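Local coordinates for protein salivary cystatin-L (Ixodes scapularis, PDB 4ZM8) that inhibits cysteine proteases, among them host cathepsins L and S, helping the tick suppress host immunity while it feeds, at residues A[90-95]-A[109-114]; A[18-23]-A[41-46]; A[53-58]-A[98-103]; A[65-70]-A[82-87]. All blocks are in the same frame, centred on the assembly; numbering follows the deposited sequence.

How the contacts relate
From the N terminus, contact 2 comes first: helix 17-32 meets the start of the long strand 39-68, closing the loop that holds the rest of the helix and the link to the strand. Farther along that strand, contact 3 joins residues 53-58 to the end of strand 90-99 and the turn after it. Contact 4, which ties residues 65-70 to the loop 82-87, lies wholly within the span that contact 3 encloses. Contact 1 opens on strand 90-99 and closes at the C-terminal tail, so its segments alternate with those of contact 3. Contacts 1 and 4 touch through Arg-90 and Val-65; contact 2 lies across the chain's centre from both, and all four reach the second subunit.

Contact 1 of 4, residues A[90-95]-A[109-114]; sequences RTCTTV and FECEAA
Cys-92 and Cys-111 turn SG to the same kind of place, anti to the carbonyl carbon and beside the backbone N (chi1 -69° and -76°), and these torsions bring the two sulphurs into a disulfide, Cys-92 SG to Cys-111 SG 2.0 Å. The S-S torsion is +81°, a right-handed bridge. One residue along, Thr-93 and Glu-110 form an antiparallel hydrogen-bonded pair. Glu-110 N gives to Thr-93 O at 2.8 Å, lying in the plane of that carbonyl, whereas Thr-93 N reaches Glu-110 O at 2.9 Å from well above its plane. A CA-H...O contact runs from Phe-109 CA to Thr-93 O, 3.4 Å, so Thr-93 O takes an N-H and a CA-H from neighbouring residues of the tail.

The ring of Phe-109 spans Cys-92 and Thr-94, meeting both obliquely. Its CD2 lies 3.7 Å from Cys-92 CB, while CD1 lies 3.4 Å from Thr-94 OG1, with CE1 against Thr-94 CB and CG2. OG1 of Thr-94 hydrogen-bonds to Ser-107 O, which holds the hydroxyl in place beside the ring. Val-65 of the adjoining strand touches both the ring and Cys-92 SG, and Trp-30 of the second subunit stacks on Phe-109.

The tail thus runs back along strand 90-99, fastened by one pair of backbone bonds and one covalent link. A disulfide joining strand 90-99 to the C-terminal segment in this way is the second of the two disulfides of secreted type 2 cystatins.

Contact 2 of 4, residues A[18-23]-A[41-46]; sequences EFLNLA and DTVAEV
Aliphatic branches of Leu-20, Ala-23, Val-43 and Val-46 make this contact, and the flat group they involve is the peptide carbonyl of Ala-23. Val-43 CG2 lies over one face of the Ala-23 carbonyl group, 3.5 Å from Ala-23 O. This is the helix-on-sheet packing of the cystatin fold, in which helix 17-32 lies across the antiparallel sheet; here it meets strand 39-68 near its start, where the chain turns a corner at Ala-44. The corner separates Val-43 from Val-46, yet both point their CB toward the helix.

Ala-23 CB faces both valines, 4.0 Å from Val-43 CG2 and equally 4.0 Å from Val-46 CG2. One helical turn earlier, chi1 of -173° sets Leu-20 CG anti to the backbone N; the Leu-20 and Val-46 side chains then cross at a slant. No hydrogen bond joins the segments. Ala-23 O, beside Val-43, accepts a hydrogen bond from Thr-27 OG1 farther along the helix. Leu-63 of the second subunit also packs on Ala-23, and Asp-41, Thr-42, Glu-45 and Val-46 pair with a strand of that subunit. The sheet beneath the helix is therefore shared between two chains. Val-46 CG2 touches both helix residues, reaching Leu-20 CD1 at 3.8 Å.

Contact 3 of 4, residues A[53-58]-A[98-103]; sequences VVAGTN and ENLQGD
Gly-56 faces Asn-99 as an antiparallel non-hydrogen-bonded pair, their CA atoms 4.0 Å apart, and next to it Thr-57 and Glu-98 form the hydrogen-bonded pair. Thr-57 N to Glu-98 O and Glu-98 N to Thr-57 O both measure 3.1 Å, each donor tilted modestly from the carbonyl plane. Beyond Gly-56 the pairing gives out with a weak bond, Leu-100 N to Ala-55 O at 3.4 Å. Gly-56 is almost fully extended and has no side chain between the two backbones.

Ala-55 CB packs on the CG-CD1 branch of Leu-100, 3.6 Å from Leu-100 CD1. Asn-99 holds the turn together from within: chi1 of 72° sets its CG between the backbone N and the carbonyl carbon, and OD1 takes Gly-102 N at 2.8 Å, an Asx motif, with weak bonds from Gln-101 N and Asp-103 N. Its amide nitrogen is used as well, Asn-99 ND2 reaching the anti lone pair of Asp-103 OD2 at 3.1 Å. Both ends of the carboxamide are thus gripped, and the type I turn from Asn-99 to Gly-102 closes with Gly-102 at a positive phi.

Val-53, Val-54, Gly-56, Thr-57 and Asn-58 also pair with a strand of the second subunit. In cystatins the Gln-Val-Val-Ala-Gly motif ordinarily bends into the first inhibitory hairpin; here it runs straight through, as in domain-swapped dimers. The turn that begins at Asn-99 corresponds to the second inhibitory hairpin loop, near the probable reactive site Gly-5.

Contact 4 of 4, residues A[65-70]-A[82-87]; sequences VAESTC and LPKADA
Glu-67 and Lys-84 carry much of this contact, which fastens the end of strand 39-68 to the loop before strand 90-99, the appending structure of the cystatin fold. The disulfide between Cys-70 and Cys-81 closes the same loop nearby.

Hydrogen bonds come first. Lys-84 N gives to Glu-67 O at 2.9 Å, and Thr-69 N makes a weak bond to Leu-82 O at 3.1 Å. Between them Ser-68 faces Pro-83, a single bridge. On the loop side, Lys-84 O accepts from Ala-87 N across a type I turn. Ser-68 OG hydrogen-bonds to Phe-40 O of the second subunit, whose strand also pairs with Ala-66 and Glu-67.

The charged pair is looser. The two side chains lie side by side and point the same way, Glu-67 extended with CG anti to the backbone N (chi1 -177°), Lys-84 bent at chi3. Lys-84 CE packs 3.8 Å from Glu-67 CG, and Lys-84 NZ makes a weak salt bridge to Glu-67 OE2, 3.5 Å.

The apolar contact is made by the methyl of Ala-66 against Ala-87 and Pro-83. Ala-87 CB approaches Ala-66 CB at 4.2 Å. Ala-66 CB meets the proline ring at one atom, Pro-83 CB, 3.9 Å away.

Contact 1 of 4, residues A[90-95]-A[109-114]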
loop_
_atom_site.group_PDB
_atom_site.type_symbol
_atom_site.label_atom_id
_atom_site.label_comp_id
_atom_site.label_asym_id
_atom_site.label_seq_id
_atom_site.Cartn_x
_atom_site.Cartn_y
_atom_site.Cartn_z
ATOM N N ARG A 90 12.700 21.841 -8.839
ATOM C CA ARG A 90 11.672 21.035 -9.495
ATOM C C ARG A 90 10.455 20.852 -8.591
ATOM O O ARG A 90 10.574 20.715 -7.374
ATOM C CB ARG A 90 12.215 19.669 -9.892
ATOM C CG ARG A 90 13.697 19.621 -9.934
ATOM C CD ARG A 90 14.154 18.283 -9.432
ATOM N NE ARG A 90 15.543 18.344 -9.030
ATOM C CZ ARG A 90 16.167 17.364 -8.394
ATOM N NH1 ARG A 90 15.512 16.241 -8.115
ATOM N NH2 ARG A 90 17.449 17.509 -8.055
ATOM N N THR A 91 9.276 20.858 -9.197
ATOM C CA THR A 91 8.054 20.602 -8.455
ATOM C C THR A 91 7.783 19.100 -8.456
ATOM O O THR A 91 7.624 18.492 -9.512
ATOM C CB THR A 91 6.867 21.385 -9.048
ATOM O OG1 THR A 91 7.137 22.790 -8.952
ATOM C CG2 THR A 91 5.612 21.088 -8.280
ATOM N N CYS A 92 7.756 18.515 -7.262
ATOM C CA CYS A 92 7.691 17.064 -7.088
ATOM C C CYS A 92 6.570 16.674 -6.133
ATOM O O CYS A 92 6.309 17.369 -5.153
ATOM C CB CYS A 92 9.027 16.526 -6.550
ATOM S SG CYS A 92 10.437 16.587 -7.695
ATOM N N THR A 93 5.914 15.554 -6.403
ATOM C CA THR A 93 4.891 15.074 -5.483
ATOM C C THR A 93 5.290 13.741 -4.881
ATOM O O THR A 93 5.913 12.908 -5.537
ATOM C CB THR A 93 3.521 14.919 -6.168
ATOM O OG1 THR A 93 3.266 16.056 -7.004
ATOM C CG2 THR A 93 2.429 14.816 -5.123
ATOM N N THR A 94 4.921 13.545 -3.623
ATOM C CA THR A 94 5.249 12.321 -2.930
ATOM C C THR A 94 4.296 12.104 -1.776
ATOM O O THR A 94 3.832 13.068 -1.157
ATOM C CB THR A 94 6.713 12.335 -2.400
ATOM O OG1 THR A 94 7.105 11.011 -2.029
ATOM C CG2 THR A 94 6.874 13.260 -1.189
ATOM N N VAL A 95 4.000 10.838 -1.487
ATOM C CA VAL A 95 3.242 10.522 -0.290
ATOM C C VAL A 95 4.162 9.889 0.731
ATOM O O VAL A 95 5.025 9.091 0.386
ATOM C CB VAL A 95 2.075 9.566 -0.556
ATOM C CG1 VAL A 95 1.146 9.556 0.655
ATOM C CG2 VAL A 95 1.328 9.952 -1.821
ATOM N N PHE A 109 9.034 9.946 -5.606
ATOM C CA PHE A 109 8.858 11.318 -6.079
ATOM C C PHE A 109 8.430 11.400 -7.545
ATOM O O PHE A 109 9.203 11.062 -8.451
ATOM C CB PHE A 109 10.168 12.105 -5.888
ATOM C CG PHE A 109 10.318 12.716 -4.528
ATOM C CD1 PHE A 109 10.041 11.985 -3.389
ATOM C CD2 PHE A 109 10.749 14.017 -4.386
ATOM C CE1 PHE A 109 10.178 12.539 -2.133
ATOM C CE2 PHE A 109 10.892 14.579 -3.129
ATOM C CZ PHE A 109 10.599 13.833 -2.001
ATOM N N GLU A 110 7.195 11.838 -7.775
ATOM C CA GLU A 110 6.729 12.065 -9.131
ATOM C C GLU A 110 6.964 13.532 -9.452
ATOM O O GLU A 110 6.209 14.418 -9.024
ATOM C CB GLU A 110 5.254 11.682 -9.288
ATOM C CG GLU A 110 4.906 11.114 -10.670
ATOM C CD GLU A 110 5.891 10.037 -11.124
ATOM O OE1 GLU A 110 6.136 9.083 -10.351
ATOM O OE2 GLU A 110 6.428 10.144 -12.251
ATOM N N CYS A 111 8.042 13.791 -10.180
ATOM C CA CYS A 111 8.424 15.163 -10.457
ATOM C C CYS A 111 7.664 15.724 -11.645
ATOM O O CYS A 111 6.717 15.113 -12.144
ATOM C CB CYS A 111 9.932 15.265 -10.672
ATOM S SG CYS A 111 10.861 15.176 -9.114
ATOM N N GLU A 112 8.070 16.908 -12.081
ATOM C CA GLU A 112 7.341 17.610 -13.117
ATOM C C GLU A 112 8.220 17.862 -14.324
ATOM O O GLU A 112 9.276 18.491 -14.215
ATOM C CB GLU A 112 6.797 18.921 -12.577
ATOM C CG GLU A 112 5.881 19.639 -13.520
ATOM C CD GLU A 112 4.905 20.496 -12.767
ATOM O OE1 GLU A 112 4.035 19.924 -12.078
ATOM O OE2 GLU A 112 5.025 21.738 -12.838
ATOM N N ALA A 113 7.761 17.369 -15.471
ATOM C CA ALA A 113 8.517 17.415 -16.719
ATOM C C ALA A 113 8.961 18.830 -17.081
ATOM O O ALA A 113 10.060 19.023 -17.606
ATOM C CB ALA A 113 7.688 16.815 -17.850
ATOM N N ALA A 114 8.104 19.807 -16.779
ATOM C CA ALA A 114 8.329 21.217 -17.120
ATOM C C ALA A 114 9.728 21.733 -16.753
ATOM O O ALA A 114 10.281 22.589 -17.448
ATOM C CB ALA A 114 7.263 22.089 -16.450
ATOM O OXT ALA A 114 10.338 21.312 -15.765
#

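Contact 2 of 4, residues A[18-23]-A[41-46]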
loop_
_atom_site.group_PDB
_atom_site.type_symbol
_atom_site.label_atom_id
_atom_site.label_comp_id
_atom_site.label_asym_id
_atom_site.label_seq_id
_atom_site.Cartn_x
_atom_site.Cartn_y
_atom_site.Cartn_z
ATOM N N GLU A 18 -17.353 -14.093 9.070
ATOM C CA GLU A 18 -16.761 -12.915 8.435
ATOM C C GLU A 18 -15.503 -13.263 7.645
ATOM O O GLU A 18 -15.272 -12.699 6.570
ATOM C CB GLU A 18 -16.421 -11.830 9.467
ATOM C CG GLU A 18 -17.285 -10.540 9.395
ATOM C CD GLU A 18 -17.617 -10.038 7.962
ATOM O OE1 GLU A 18 -16.720 -9.992 7.081
ATOM O OE2 GLU A 18 -18.796 -9.683 7.722
ATOM N N PHE A 19 -14.691 -14.183 8.166
ATOM C CA PHE A 19 -13.452 -14.545 7.478
ATOM C C PHE A 19 -13.790 -15.329 6.232
ATOM O O PHE A 19 -13.076 -15.268 5.224
ATOM C CB PHE A 19 -12.511 -15.377 8.363
ATOM C CG PHE A 19 -12.107 -14.701 9.629
ATOM C CD1 PHE A 19 -12.163 -13.323 9.745
ATOM C CD2 PHE A 19 -11.661 -15.443 10.706
ATOM C CE1 PHE A 19 -11.795 -12.696 10.918
ATOM C CE2 PHE A 19 -11.280 -14.815 11.888
ATOM C CZ PHE A 19 -11.351 -13.440 11.989
ATOM N N LEU A 20 -14.880 -16.084 6.320
ATOM C CA LEU A 20 -15.303 -16.920 5.215
ATOM C C LEU A 20 -15.797 -16.034 4.085
ATOM O O LEU A 20 -15.479 -16.266 2.910
ATOM C CB LEU A 20 -16.389 -17.898 5.665
ATOM C CG LEU A 20 -16.790 -18.943 4.621
ATOM C CD1 LEU A 20 -15.582 -19.721 4.123
ATOM C CD2 LEU A 20 -17.844 -19.878 5.186
ATOM N N ASN A 21 -16.557 -15.006 4.460
ATOM C CA ASN A 21 -17.068 -14.012 3.526
ATOM C C ASN A 21 -15.964 -13.197 2.876
ATOM O O ASN A 21 -16.058 -12.813 1.720
ATOM C CB ASN A 21 -18.050 -13.089 4.242
ATOM C CG ASN A 21 -19.326 -13.797 4.641
ATOM O OD1 ASN A 21 -19.429 -15.013 4.538
ATOM N ND2 ASN A 21 -20.304 -13.037 5.099
ATOM N N LEU A 22 -14.906 -12.937 3.617
ATOM C CA LEU A 22 -13.790 -12.197 3.049
ATOM C C LEU A 22 -13.016 -13.058 2.076
ATOM O O LEU A 22 -12.461 -12.563 1.096
ATOM C CB LEU A 22 -12.869 -11.672 4.156
ATOM C CG LEU A 22 -12.970 -10.149 4.324
ATOM C CD1 LEU A 22 -14.415 -9.695 4.230
ATOM C CD2 LEU A 22 -12.361 -9.696 5.645
ATOM N N ALA A 23 -12.994 -14.358 2.350
ATOM C CA ALA A 23 -12.274 -15.297 1.510
ATOM C C ALA A 23 -13.035 -15.508 0.198
ATOM O O ALA A 23 -12.438 -15.687 -0.861
ATOM C CB ALA A 23 -12.068 -16.609 2.247
ATOM N N ASP A 41 -13.113 -19.056 -9.457
ATOM C CA ASP A 41 -12.523 -19.883 -8.413
ATOM C C ASP A 41 -13.375 -19.670 -7.186
ATOM O O ASP A 41 -14.029 -18.632 -7.061
ATOM C CB ASP A 41 -11.081 -19.493 -8.115
ATOM C CG ASP A 41 -10.101 -20.074 -9.095
ATOM O OD1 ASP A 41 -10.512 -20.960 -9.886
ATOM O OD2 ASP A 41 -8.920 -19.653 -9.057
ATOM N N THR A 42 -13.381 -20.634 -6.280
ATOM C CA THR A 42 -14.100 -20.432 -5.029
ATOM C C THR A 42 -13.302 -20.977 -3.842
ATOM O O THR A 42 -12.153 -21.405 -3.976
ATOM C CB THR A 42 -15.501 -21.073 -5.071
ATOM O OG1 THR A 42 -16.303 -20.551 -4.004
ATOM C CG2 THR A 42 -15.401 -22.591 -4.960
ATOM N N VAL A 43 -13.899 -20.917 -2.668
ATOM C CA VAL A 43 -13.217 -21.418 -1.498
ATOM C C VAL A 43 -13.562 -22.889 -1.239
ATOM O O VAL A 43 -14.716 -23.238 -0.981
ATOM C CB VAL A 43 -13.562 -20.576 -0.288
ATOM C CG1 VAL A 43 -12.752 -21.021 0.930
ATOM C CG2 VAL A 43 -13.321 -19.102 -0.611
ATOM N N ALA A 44 -12.558 -23.746 -1.360
ATOM C CA ALA A 44 -12.645 -25.099 -0.831
ATOM C C ALA A 44 -12.469 -25.030 0.687
ATOM O O ALA A 44 -13.320 -25.519 1.427
ATOM C CB ALA A 44 -11.597 -26.008 -1.460
ATOM N N GLU A 45 -11.388 -24.391 1.147
ATOM C CA GLU A 45 -11.146 -24.267 2.581
ATOM C C GLU A 45 -10.339 -23.078 3.033
ATOM O O GLU A 45 -9.292 -22.778 2.474
ATOM C CB GLU A 45 -10.443 -25.510 3.103
ATOM C CG GLU A 45 -10.297 -25.482 4.593
ATOM C CD GLU A 45 -10.041 -26.847 5.154
ATOM O OE1 GLU A 45 -11.035 -27.565 5.400
ATOM O OE2 GLU A 45 -8.853 -27.204 5.333
ATOM N N VAL A 46 -10.822 -22.427 4.086
ATOM C CA VAL A 46 -10.026 -21.455 4.829
ATOM C C VAL A 46 -9.061 -22.170 5.777
ATOM O O VAL A 46 -9.422 -22.614 6.869
ATOM C CB VAL A 46 -10.894 -20.497 5.654
ATOM C CG1 VAL A 46 -10.013 -19.538 6.444
ATOM C CG2 VAL A 46 -11.861 -19.745 4.766
#

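Contact 3 of 4, residues A[53-58]-A[98-103]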
loop_
_atom_site.group_PDB
_atom_site.type_symbol
_atom_site.label_atom_id
_atom_site.label_comp_id
_atom_site.label_asym_id
_atom_site.label_seq_id
_atom_site.Cartn_x
_atom_site.Cartn_y
_atom_site.Cartn_z
ATOM N N VAL A 53 -3.793 -4.885 12.502
ATOM C CA VAL A 53 -4.327 -3.528 12.543
ATOM C C VAL A 53 -3.407 -2.559 11.795
ATOM O O VAL A 53 -2.179 -2.594 11.937
ATOM C CB VAL A 53 -4.534 -3.056 14.005
ATOM C CG1 VAL A 53 -5.102 -1.653 14.055
ATOM C CG2 VAL A 53 -5.464 -4.011 14.722
ATOM N N VAL A 54 -4.014 -1.717 10.964
ATOM C CA VAL A 54 -3.275 -0.670 10.264
ATOM C C VAL A 54 -3.668 0.699 10.783
ATOM O O VAL A 54 -4.830 1.092 10.681
ATOM C CB VAL A 54 -3.524 -0.681 8.751
ATOM C CG1 VAL A 54 -2.822 0.497 8.114
ATOM C CG2 VAL A 54 -3.056 -1.992 8.125
ATOM N N ALA A 55 -2.702 1.417 11.339
ATOM C CA ALA A 55 -2.925 2.784 11.776
ATOM C C ALA A 55 -1.792 3.682 11.323
ATOM O O ALA A 55 -0.608 3.390 11.556
ATOM C CB ALA A 55 -3.071 2.850 13.273
ATOM N N GLY A 56 -2.163 4.781 10.676
ATOM C CA GLY A 56 -1.208 5.793 10.289
ATOM C C GLY A 56 -1.847 6.995 9.630
ATOM O O GLY A 56 -3.063 7.128 9.615
ATOM N N THR A 57 -1.001 7.863 9.084
ATOM C CA THR A 57 -1.425 9.057 8.376
ATOM C C THR A 57 -0.672 9.136 7.067
ATOM O O THR A 57 0.536 8.938 7.036
ATOM C CB THR A 57 -1.156 10.326 9.204
ATOM O OG1 THR A 57 -1.843 10.235 10.461
ATOM C CG2 THR A 57 -1.580 11.589 8.445
ATOM N N ASN A 58 -1.380 9.401 5.980
ATOM C CA ASN A 58 -0.716 9.648 4.711
ATOM C C ASN A 58 -0.465 11.143 4.529
ATOM O O ASN A 58 -1.376 11.946 4.668
ATOM C CB ASN A 58 -1.544 9.103 3.553
ATOM C CG ASN A 58 -1.075 7.747 3.102
ATOM O OD1 ASN A 58 0.049 7.356 3.377
ATOM N ND2 ASN A 58 -1.919 7.032 2.390
ATOM N N GLU A 98 3.108 7.304 7.674
ATOM C CA GLU A 98 3.730 7.149 8.969
ATOM C C GLU A 98 2.806 6.362 9.895
ATOM O O GLU A 98 1.689 6.788 10.172
ATOM C CB GLU A 98 4.056 8.514 9.564
ATOM C CG GLU A 98 4.634 8.477 10.969
ATOM C CD GLU A 98 5.132 9.844 11.424
ATOM O OE1 GLU A 98 4.351 10.816 11.365
ATOM O OE2 GLU A 98 6.311 9.945 11.822
ATOM N N ASN A 99 3.264 5.208 10.367
ATOM C CA ASN A 99 2.465 4.436 11.305
ATOM C C ASN A 99 2.507 5.087 12.682
ATOM O O ASN A 99 3.190 6.094 12.877
ATOM C CB ASN A 99 2.953 2.985 11.372
ATOM C CG ASN A 99 4.291 2.844 12.080
ATOM O OD1 ASN A 99 4.969 3.828 12.365
ATOM N ND2 ASN A 99 4.682 1.606 12.353
ATOM N N LEU A 100 1.793 4.499 13.634
ATOM C CA LEU A 100 1.731 5.017 14.996
ATOM C C LEU A 100 3.058 4.947 15.741
ATOM O O LEU A 100 3.213 5.602 16.774
ATOM C CB LEU A 100 0.677 4.255 15.800
ATOM C CG LEU A 100 -0.770 4.706 15.637
ATOM C CD1 LEU A 100 -1.695 3.853 16.485
ATOM C CD2 LEU A 100 -0.892 6.177 16.002
ATOM N N GLN A 101 3.999 4.143 15.237
ATOM C CA GLN A 101 5.309 3.988 15.880
ATOM C C GLN A 101 6.309 5.052 15.447
ATOM O O GLN A 101 7.266 5.346 16.170
ATOM C CB GLN A 101 5.913 2.613 15.588
ATOM C CG GLN A 101 5.321 1.481 16.385
ATOM C CD GLN A 101 3.880 1.228 16.018
ATOM O OE1 GLN A 101 3.538 1.105 14.839
ATOM N NE2 GLN A 101 3.015 1.168 17.027
ATOM N N GLY A 102 6.098 5.612 14.260
ATOM C CA GLY A 102 6.988 6.627 13.740
ATOM C C GLY A 102 7.721 6.149 12.503
ATOM O O GLY A 102 8.402 6.930 11.836
ATOM N N ASP A 103 7.582 4.863 12.194
ATOM C CA ASP A 103 8.206 4.294 11.006
ATOM C C ASP A 103 7.524 4.842 9.760
ATOM O O ASP A 103 6.308 4.740 9.624
ATOM C CB ASP A 103 8.133 2.763 11.036
ATOM C CG ASP A 103 8.544 2.173 12.396
ATOM O OD1 ASP A 103 9.750 2.220 12.741
ATOM O OD2 ASP A 103 7.656 1.654 13.117
#

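Contact 4 of 4, residues A[65-70]-A[82-87]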
loop_
_atom_site.group_PDB
_atom_site.type_symbol
_atom_site.label_atom_id
_atom_site.label_comp_id
_atom_site.label_asym_id
_atom_site.label_seq_id
_atom_site.Cartn_x
_atom_site.Cartn_y
_atom_site.Cartn_z
ATOM N N VAL A 65 12.122 21.168 -5.085
ATOM C CA VAL A 65 13.308 20.391 -4.757
ATOM C C VAL A 65 14.556 20.981 -5.430
ATOM O O VAL A 65 14.489 21.481 -6.547
ATOM C CB VAL A 65 13.089 18.917 -5.165
ATOM C CG1 VAL A 65 14.322 18.081 -4.928
ATOM C CG2 VAL A 65 11.943 18.355 -4.379
ATOM N N ALA A 66 15.688 20.943 -4.738
ATOM C CA ALA A 66 16.947 21.460 -5.278
ATOM C C ALA A 66 18.163 20.681 -4.759
ATOM O O ALA A 66 18.178 20.240 -3.598
ATOM C CB ALA A 66 17.087 22.932 -4.943
ATOM N N GLU A 67 19.167 20.507 -5.629
ATOM C CA GLU A 67 20.429 19.857 -5.266
ATOM C C GLU A 67 20.997 20.571 -4.036
ATOM O O GLU A 67 20.963 21.800 -3.962
ATOM C CB GLU A 67 21.411 19.879 -6.456
ATOM C CG GLU A 67 22.765 19.154 -6.245
ATOM C CD GLU A 67 23.610 19.009 -7.530
ATOM O OE1 GLU A 67 24.743 18.478 -7.458
ATOM O OE2 GLU A 67 23.149 19.420 -8.618
ATOM N N SER A 68 21.465 19.815 -3.048
ATOM C CA SER A 68 21.974 20.437 -1.817
ATOM C C SER A 68 23.488 20.533 -1.809
ATOM O O SER A 68 24.175 20.057 -2.715
ATOM C CB SER A 68 21.532 19.666 -0.581
ATOM O OG SER A 68 22.121 18.385 -0.590
ATOM N N THR A 69 24.016 21.157 -0.775
ATOM C CA THR A 69 25.461 21.328 -0.692
ATOM C C THR A 69 26.184 20.023 -0.299
ATOM O O THR A 69 27.381 19.879 -0.546
ATOM C CB THR A 69 25.812 22.435 0.296
ATOM O OG1 THR A 69 25.140 22.184 1.537
ATOM C CG2 THR A 69 25.353 23.773 -0.246
ATOM N N CYS A 70 25.436 19.071 0.264
ATOM C CA CYS A 70 25.998 17.846 0.830
ATOM C C CYS A 70 26.128 16.638 -0.112
ATOM O O CYS A 70 25.225 16.327 -0.890
ATOM C CB CYS A 70 25.165 17.425 2.032
ATOM S SG CYS A 70 25.005 18.698 3.278
ATOM N N LEU A 82 21.723 22.760 2.734
ATOM C CA LEU A 82 20.840 23.765 2.146
ATOM C C LEU A 82 20.796 23.709 0.618
ATOM O O LEU A 82 21.664 23.107 -0.022
ATOM C CB LEU A 82 21.287 25.148 2.593
ATOM C CG LEU A 82 21.231 25.339 4.098
ATOM C CD1 LEU A 82 21.907 26.646 4.470
ATOM C CD2 LEU A 82 19.775 25.281 4.577
ATOM N N PRO A 83 19.770 24.321 0.021
ATOM C CA PRO A 83 19.722 24.292 -1.441
ATOM C C PRO A 83 20.820 25.131 -2.093
ATOM O O PRO A 83 20.990 26.305 -1.746
ATOM C CB PRO A 83 18.327 24.854 -1.752
ATOM C CG PRO A 83 17.915 25.572 -0.536
ATOM C CD PRO A 83 18.528 24.857 0.598
ATOM N N LYS A 84 21.568 24.518 -3.005
ATOM C CA LYS A 84 22.483 25.254 -3.881
ATOM C C LYS A 84 21.799 26.467 -4.556
ATOM O O LYS A 84 20.812 26.321 -5.282
ATOM C CB LYS A 84 23.056 24.335 -4.965
ATOM C CG LYS A 84 24.379 23.686 -4.645
ATOM C CD LYS A 84 25.192 23.428 -5.923
ATOM C CE LYS A 84 24.456 22.474 -6.879
ATOM N NZ LYS A 84 25.144 22.230 -8.190
ATOM N N ALA A 85 22.359 27.650 -4.304
ATOM C CA ALA A 85 21.943 28.915 -4.902
ATOM C C ALA A 85 21.599 28.874 -6.391
ATOM O O ALA A 85 20.635 29.525 -6.804
ATOM C CB ALA A 85 23.037 29.989 -4.664
ATOM N N ASP A 86 22.380 28.172 -7.213
ATOM C CA ASP A 86 22.062 28.153 -8.649
ATOM C C ASP A 86 21.404 26.847 -9.117
ATOM O O ASP A 86 21.241 26.618 -10.313
ATOM C CB ASP A 86 23.309 28.452 -9.503
ATOM C CG ASP A 86 24.428 27.427 -9.334
ATOM O OD1 ASP A 86 24.168 26.208 -9.377
ATOM O OD2 ASP A 86 25.598 27.851 -9.177
ATOM N N ALA A 87 21.004 25.999 -8.182
ATOM C CA ALA A 87 20.368 24.747 -8.558
ATOM C C ALA A 87 18.931 24.983 -9.019
ATOM O O ALA A 87 18.155 25.693 -8.374
ATOM C CB ALA A 87 20.410 23.769 -7.406
#